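Local coordinates for protein putative prephenate dehydratase (Streptococcus mutans, PDB 4LUB) that probably catalyses the conversion of prephenate to phenylpyruvate, with loss of carbon dioxide and water, in phenylalanine biosynthesis, at residues V51-S56 with E63-L68; H246-V251 with L268-V273. All coordinates share one frame; numbering follows the deposited sequence.

Interaction 1 belongs to the prephenate dehydratase part of the chain, interaction 2 to the ACT domain, and their centres lie about 19 Å apart. The first is buried near the middle of the chain, while the second is a loose charged contact at the surface. They still meet physically: Phe65 CD1 of interaction 1 packs against Leu268 CD1 of interaction 2 at 4.0 Å, and Leu268 CD2 also lies near the backbone of Leu68. Both reach the same mixed sheet, which runs through the two regions. Residues 86-169 of the dehydratase part are not modelled.

Interaction 1: V51-S56 with E63-L68; sequences VPVENS and ETFDYL
Thr64 and Phe65 of helix 62-70 pack onto Val51, Pro52 and Val53 of strand 48-55, a buried helix-on-sheet contact in the prephenate dehydratase part of the chain. The short segments cross at 117° with their axes 8.5 Å apart, and the CA atoms of Val53 and Thr64 are the nearest pair across the segments.

Thr64 does two jobs at once. With CG2 anti to the backbone N and OG1 beside that N (chi1 -61°), the methyl and the hydroxyl face different parts of the strand. The hydroxyl donates to the backbone carbonyl of Pro52, OG1 to O 2.9 Å, arriving almost in line with the C=O bond at a C=O...donor angle of 164°. The methyl lies against two valines at once: Thr64 CG2 is 3.8 Å from Val51 CG2 and 3.9 Å from Val53 CG1.

Phe65 comes in alongside with the edge of its ring. Its CE2 meets the carbonyl oxygen of Val53 at 3.4 Å, with that oxygen near the ring plane, so the rim hydrogens rather than the pi face look at the carbonyl. The same CE2 touches Val53 CB at 4.0 Å. Val53 sits in a classic beta bulge with Glu54, both facing Arg174.

Around this, strand 172-179 pairs with strand 48-55 and places Trp176 against Val53 and Leu178 against Val51. Helix 34-42 adds Val37 and Ile34, touching Val51 and Thr64, while Ile240 of strand 237-244 packs on Phe65.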
loop_
_atom_site.group_PDB
_atom_site.type_symbol
_atom_site.label_atom_id
_atom_site.label_comp_id
_atom_site.label_asym_id
_atom_site.label_seq_id
_atom_site.Cartn_x
_atom_site.Cartn_y
_atom_site.Cartn_z
ATOM N N VAL B 51 -4.549 -10.000 15.986
ATOM C CA VAL B 51 -5.153 -9.719 14.690
ATOM C C VAL B 51 -4.185 -10.027 13.549
ATOM O O VAL B 51 -2.973 -9.900 13.710
ATOM C CB VAL B 51 -5.602 -8.236 14.570
ATOM C CG1 VAL B 51 -6.692 -7.903 15.592
ATOM C CG2 VAL B 51 -4.405 -7.282 14.682
ATOM N N PRO B 52 -4.719 -10.450 12.392
ATOM C CA PRO B 52 -3.911 -10.532 11.170
ATOM C C PRO B 52 -3.549 -9.133 10.699
ATOM O O PRO B 52 -4.391 -8.233 10.791
ATOM C CB PRO B 52 -4.833 -11.233 10.172
ATOM C CG PRO B 52 -6.212 -10.921 10.650
ATOM C CD PRO B 52 -6.136 -10.784 12.149
ATOM N N VAL B 53 -2.306 -8.910 10.275
ATOM C CA VAL B 53 -1.965 -7.596 9.740
ATOM C C VAL B 53 -1.513 -7.605 8.279
ATOM O O VAL B 53 -1.734 -6.635 7.565
ATOM C CB VAL B 53 -0.886 -6.899 10.620
ATOM C CG1 VAL B 53 -1.232 -7.055 12.092
ATOM C CG2 VAL B 53 0.528 -7.397 10.312
ATOM N N GLU B 54 -0.874 -8.679 7.832
ATOM C CA GLU B 54 -0.394 -8.723 6.457
ATOM C C GLU B 54 -0.301 -10.127 5.896
ATOM O O GLU B 54 0.181 -11.026 6.572
ATOM C CB GLU B 54 0.987 -8.060 6.345
ATOM C CG GLU B 54 1.537 -8.059 4.921
ATOM C CD GLU B 54 2.835 -7.302 4.788
ATOM O OE1 GLU B 54 3.257 -6.677 5.784
ATOM O OE2 GLU B 54 3.421 -7.317 3.683
ATOM N N ASN B 55 -0.703 -10.291 4.638
ATOM C CA ASN B 55 -0.618 -11.576 3.954
ATOM C C ASN B 55 0.332 -11.478 2.769
ATOM O O ASN B 55 0.409 -10.442 2.107
ATOM C CB ASN B 55 -1.999 -12.045 3.488
ATOM C CG ASN B 55 -1.943 -13.371 2.754
ATOM O OD1 ASN B 55 -1.805 -13.402 1.533
ATOM N ND2 ASN B 55 -2.005 -14.474 3.497
ATOM N N SER B 56 1.042 -12.567 2.500
ATOM C CA SER B 56 2.058 -12.606 1.453
ATOM C C SER B 56 1.491 -12.405 0.040
ATOM O O SER B 56 2.238 -12.097 -0.891
ATOM C CB SER B 56 2.851 -13.917 1.546
ATOM O OG SER B 56 2.097 -15.022 1.102
ATOM N N GLU B 63 -8.126 -2.666 7.405
ATOM C CA GLU B 63 -8.847 -2.496 8.668
ATOM C C GLU B 63 -7.925 -2.375 9.881
ATOM O O GLU B 63 -8.143 -1.529 10.749
ATOM C CB GLU B 63 -9.842 -3.646 8.901
ATOM C CG GLU B 63 -10.915 -3.265 9.927
ATOM C CD GLU B 63 -11.867 -4.397 10.266
ATOM O OE1 GLU B 63 -11.867 -5.427 9.551
ATOM O OE2 GLU B 63 -12.628 -4.255 11.254
ATOM N N THR B 64 -6.919 -3.238 9.950
ATOM C CA THR B 64 -5.998 -3.245 11.084
ATOM C C THR B 64 -5.224 -1.938 11.199
ATOM O O THR B 64 -5.237 -1.284 12.241
ATOM C CB THR B 64 -4.988 -4.409 10.989
ATOM O OG1 THR B 64 -5.692 -5.655 11.003
ATOM C CG2 THR B 64 -4.048 -4.387 12.178
ATOM N N PHE B 65 -4.575 -1.542 10.110
ATOM C CA PHE B 65 -3.751 -0.341 10.108
ATOM C C PHE B 65 -4.530 0.974 10.208
ATOM O O PHE B 65 -4.065 1.906 10.865
ATOM C CB PHE B 65 -2.847 -0.357 8.879
ATOM C CG PHE B 65 -1.748 -1.357 8.990
ATOM C CD1 PHE B 65 -0.682 -1.129 9.843
ATOM C CD2 PHE B 65 -1.817 -2.562 8.308
ATOM C CE1 PHE B 65 0.323 -2.058 9.980
ATOM C CE2 PHE B 65 -0.814 -3.506 8.444
ATOM C CZ PHE B 65 0.262 -3.250 9.279
ATOM N N ASP B 66 -5.680 1.079 9.543
ATOM C CA ASP B 66 -6.517 2.273 9.703
ATOM C C ASP B 66 -6.965 2.471 11.152
ATOM O O ASP B 66 -6.885 3.577 11.686
ATOM C CB ASP B 66 -7.745 2.242 8.775
ATOM C CG ASP B 66 -7.368 2.140 7.300
ATOM O OD1 ASP B 66 -6.257 2.581 6.935
ATOM O OD2 ASP B 66 -8.195 1.650 6.502
ATOM N N TYR B 67 -7.475 1.419 11.777
ATOM C CA TYR B 67 -7.868 1.512 13.181
ATOM C C TYR B 67 -6.696 1.846 14.115
ATOM O O TYR B 67 -6.813 2.726 14.966
ATOM C CB TYR B 67 -8.555 0.235 13.654
ATOM C CG TYR B 67 -9.343 0.509 14.911
ATOM C CD1 TYR B 67 -10.631 1.023 14.842
ATOM C CD2 TYR B 67 -8.787 0.298 16.164
ATOM C CE1 TYR B 67 -11.354 1.305 15.992
ATOM C CE2 TYR B 67 -9.500 0.573 17.316
ATOM C CZ TYR B 67 -10.778 1.075 17.224
ATOM O OH TYR B 67 -11.486 1.349 18.368
ATOM N N LEU B 68 -5.600 1.104 13.993
ATOM C CA LEU B 68 -4.401 1.363 14.790
ATOM C C LEU B 68 -3.821 2.768 14.647
ATOM O O LEU B 68 -3.345 3.338 15.628
ATOM C CB LEU B 68 -3.312 0.332 14.467
ATOM C CG LEU B 68 -3.078 -0.806 15.476
ATOM C CD1 LEU B 68 -4.307 -1.244 16.249
ATOM C CD2 LEU B 68 -2.333 -1.979 14.830
#

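Interaction 2: H246-V251 with L268-V273; sequences HNEKLV and LGKYAV
Glu248 and Lys270 each set CG anti to their own carbonyl carbon (chi1 -74° and -56°) and then run out extended, which lets two long side chains bridge the gap between the backbones, with the CA atoms of Glu248 and Lys270 9.4 Å apart. The setting is the ACT domain, a βαββαβ ferredoxin-like fold: Glu248 opens its second helix, 248-261, and Lys270 lies on its last strand, 264-274.

The two side chains pass at a slant instead of meeting end to end. Glu248 OE2 comes nearest to the lysine's hydrocarbon shaft, 3.5 Å from Lys270 CD, while Lys270 NZ stays 4.0 Å from that oxygen. This is a long salt bridge between two exposed residues at the surface, where water would be expected to screen much of the attraction. OE2 has a firmer partner in Asn245 ND2, which hydrogen-bonds it from the turn just before the helix. The carboxylate is thus tied back to its own side of the contact. On the strand side, the Lys270 side chain also touches Ile194 of strand 189-199, its antiparallel neighbour in the sheet. Ser252 OG bonds the carbonyl of Glu248 from the next turn of the helix.

The start of the helix is fixed by Asn247 at the N-cap. Its backbone O takes the first turn's bond from Val251 N at 3.1 Å. Its side-chain OD1 accepts from Leu250 N at 3.3 Å, the donor standing 63° out of the amide's carbonyl plane.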
loop_
_atom_site.group_PDB
_atom_site.type_symbol
_atom_site.label_atom_id
_atom_site.label_comp_id
_atom_site.label_asym_id
_atom_site.label_seq_id
_atom_site.Cartn_x
_atom_site.Cartn_y
_atom_site.Cartn_z
ATOM N N HIS B 246 17.182 -4.061 15.357
ATOM C CA HIS B 246 18.278 -4.755 16.027
ATOM C C HIS B 246 19.125 -3.783 16.845
ATOM O O HIS B 246 19.664 -4.139 17.888
ATOM C CB HIS B 246 19.131 -5.506 15.004
ATOM C CG HIS B 246 18.418 -6.659 14.377
ATOM N ND1 HIS B 246 18.049 -7.780 15.095
ATOM C CD2 HIS B 246 17.986 -6.863 13.111
ATOM C CE1 HIS B 246 17.430 -8.626 14.293
ATOM N NE2 HIS B 246 17.376 -8.094 13.085
ATOM N N ASN B 247 19.237 -2.553 16.359
ATOM C CA ASN B 247 19.995 -1.532 17.065
ATOM C C ASN B 247 19.043 -0.435 17.515
ATOM O O ASN B 247 18.833 0.555 16.814
ATOM C CB ASN B 247 21.095 -0.971 16.146
ATOM C CG ASN B 247 22.113 -0.122 16.888
ATOM O OD1 ASN B 247 21.846 0.400 17.970
ATOM N ND2 ASN B 247 23.283 0.041 16.288
ATOM N N GLU B 248 18.490 -0.613 18.710
ATOM C CA GLU B 248 17.420 0.242 19.193
ATOM C C GLU B 248 17.885 1.662 19.502
ATOM O O GLU B 248 17.113 2.605 19.394
ATOM C CB GLU B 248 16.781 -0.380 20.442
ATOM C CG GLU B 248 15.893 -1.579 20.153
ATOM C CD GLU B 248 14.821 -1.765 21.210
ATOM O OE1 GLU B 248 15.092 -2.485 22.197
ATOM O OE2 GLU B 248 13.717 -1.191 21.047
ATOM N N LYS B 249 19.163 1.829 19.817
ATOM C CA LYS B 249 19.647 3.149 20.193
ATOM C C LYS B 249 19.908 3.989 18.941
ATOM O O LYS B 249 19.660 5.192 18.935
ATOM C CB LYS B 249 20.927 3.025 21.024
ATOM C CG LYS B 249 21.537 4.339 21.483
ATOM C CD LYS B 249 21.044 4.695 22.875
ATOM C CE LYS B 249 22.038 5.590 23.596
ATOM N NZ LYS B 249 23.316 4.876 23.854
ATOM N N LEU B 250 20.378 3.347 17.876
ATOM C CA LEU B 250 20.487 3.998 16.571
ATOM C C LEU B 250 19.130 4.379 15.972
ATOM O O LEU B 250 18.977 5.461 15.400
ATOM C CB LEU B 250 21.272 3.107 15.616
ATOM C CG LEU B 250 21.836 3.815 14.373
ATOM C CD1 LEU B 250 22.621 5.106 14.705
ATOM C CD2 LEU B 250 22.695 2.837 13.574
ATOM N N VAL B 251 18.160 3.476 16.083
ATOM C CA VAL B 251 16.783 3.781 15.713
ATOM C C VAL B 251 16.261 5.008 16.466
ATOM O O VAL B 251 15.604 5.867 15.877
ATOM C CB VAL B 251 15.865 2.567 15.954
ATOM C CG1 VAL B 251 14.410 2.958 15.832
ATOM C CG2 VAL B 251 16.201 1.459 14.964
ATOM N N LEU B 268 3.779 2.264 15.951
ATOM C CA LEU B 268 2.738 1.250 15.984
ATOM C C LEU B 268 3.182 0.047 16.806
ATOM O O LEU B 268 2.350 -0.678 17.340
ATOM C CB LEU B 268 2.370 0.801 14.565
ATOM C CG LEU B 268 1.824 1.861 13.610
ATOM C CD1 LEU B 268 1.486 1.222 12.277
ATOM C CD2 LEU B 268 0.595 2.530 14.203
ATOM N N GLY B 269 4.493 -0.146 16.930
ATOM C CA GLY B 269 5.014 -1.270 17.685
ATOM C C GLY B 269 6.517 -1.475 17.617
ATOM O O GLY B 269 7.141 -1.187 16.596
ATOM N N LYS B 270 7.090 -1.932 18.730
ATOM C CA LYS B 270 8.424 -2.538 18.764
ATOM C C LYS B 270 8.298 -3.986 19.212
ATOM O O LYS B 270 7.807 -4.253 20.304
ATOM C CB LYS B 270 9.384 -1.796 19.706
ATOM C CG LYS B 270 9.563 -0.314 19.446
ATOM C CD LYS B 270 10.593 0.242 20.416
ATOM C CE LYS B 270 10.660 1.756 20.404
ATOM N NZ LYS B 270 11.699 2.238 21.366
ATOM N N TYR B 271 8.724 -4.932 18.382
ATOM C CA TYR B 271 8.357 -6.317 18.657
ATOM C C TYR B 271 9.369 -7.306 18.110
ATOM O O TYR B 271 10.099 -7.007 17.160
ATOM C CB TYR B 271 6.976 -6.624 18.064
ATOM C CG TYR B 271 6.843 -6.167 16.626
ATOM C CD1 TYR B 271 7.276 -6.980 15.581
ATOM C CD2 TYR B 271 6.310 -4.917 16.310
ATOM C CE1 TYR B 271 7.178 -6.570 14.262
ATOM C CE2 TYR B 271 6.206 -4.496 14.987
ATOM C CZ TYR B 271 6.643 -5.335 13.969
ATOM O OH TYR B 271 6.554 -4.939 12.656
ATOM N N ALA B 272 9.387 -8.498 18.697
ATOM C CA ALA B 272 10.104 -9.620 18.105
ATOM C C ALA B 272 9.200 -10.327 17.098
ATOM O O ALA B 272 7.972 -10.301 17.222
ATOM C CB ALA B 272 10.573 -10.591 19.187
ATOM N N VAL B 273 9.818 -10.919 16.081
ATOM C CA VAL B 273 9.111 -11.725 15.096
ATOM C C VAL B 273 9.346 -13.214 15.324
ATOM O O VAL B 273 10.485 -13.668 15.352
ATOM C CB VAL B 273 9.542 -11.363 13.655
ATOM C CG1 VAL B 273 8.744 -12.176 12.632
ATOM C CG2 VAL B 273 9.419 -9.854 13.422
#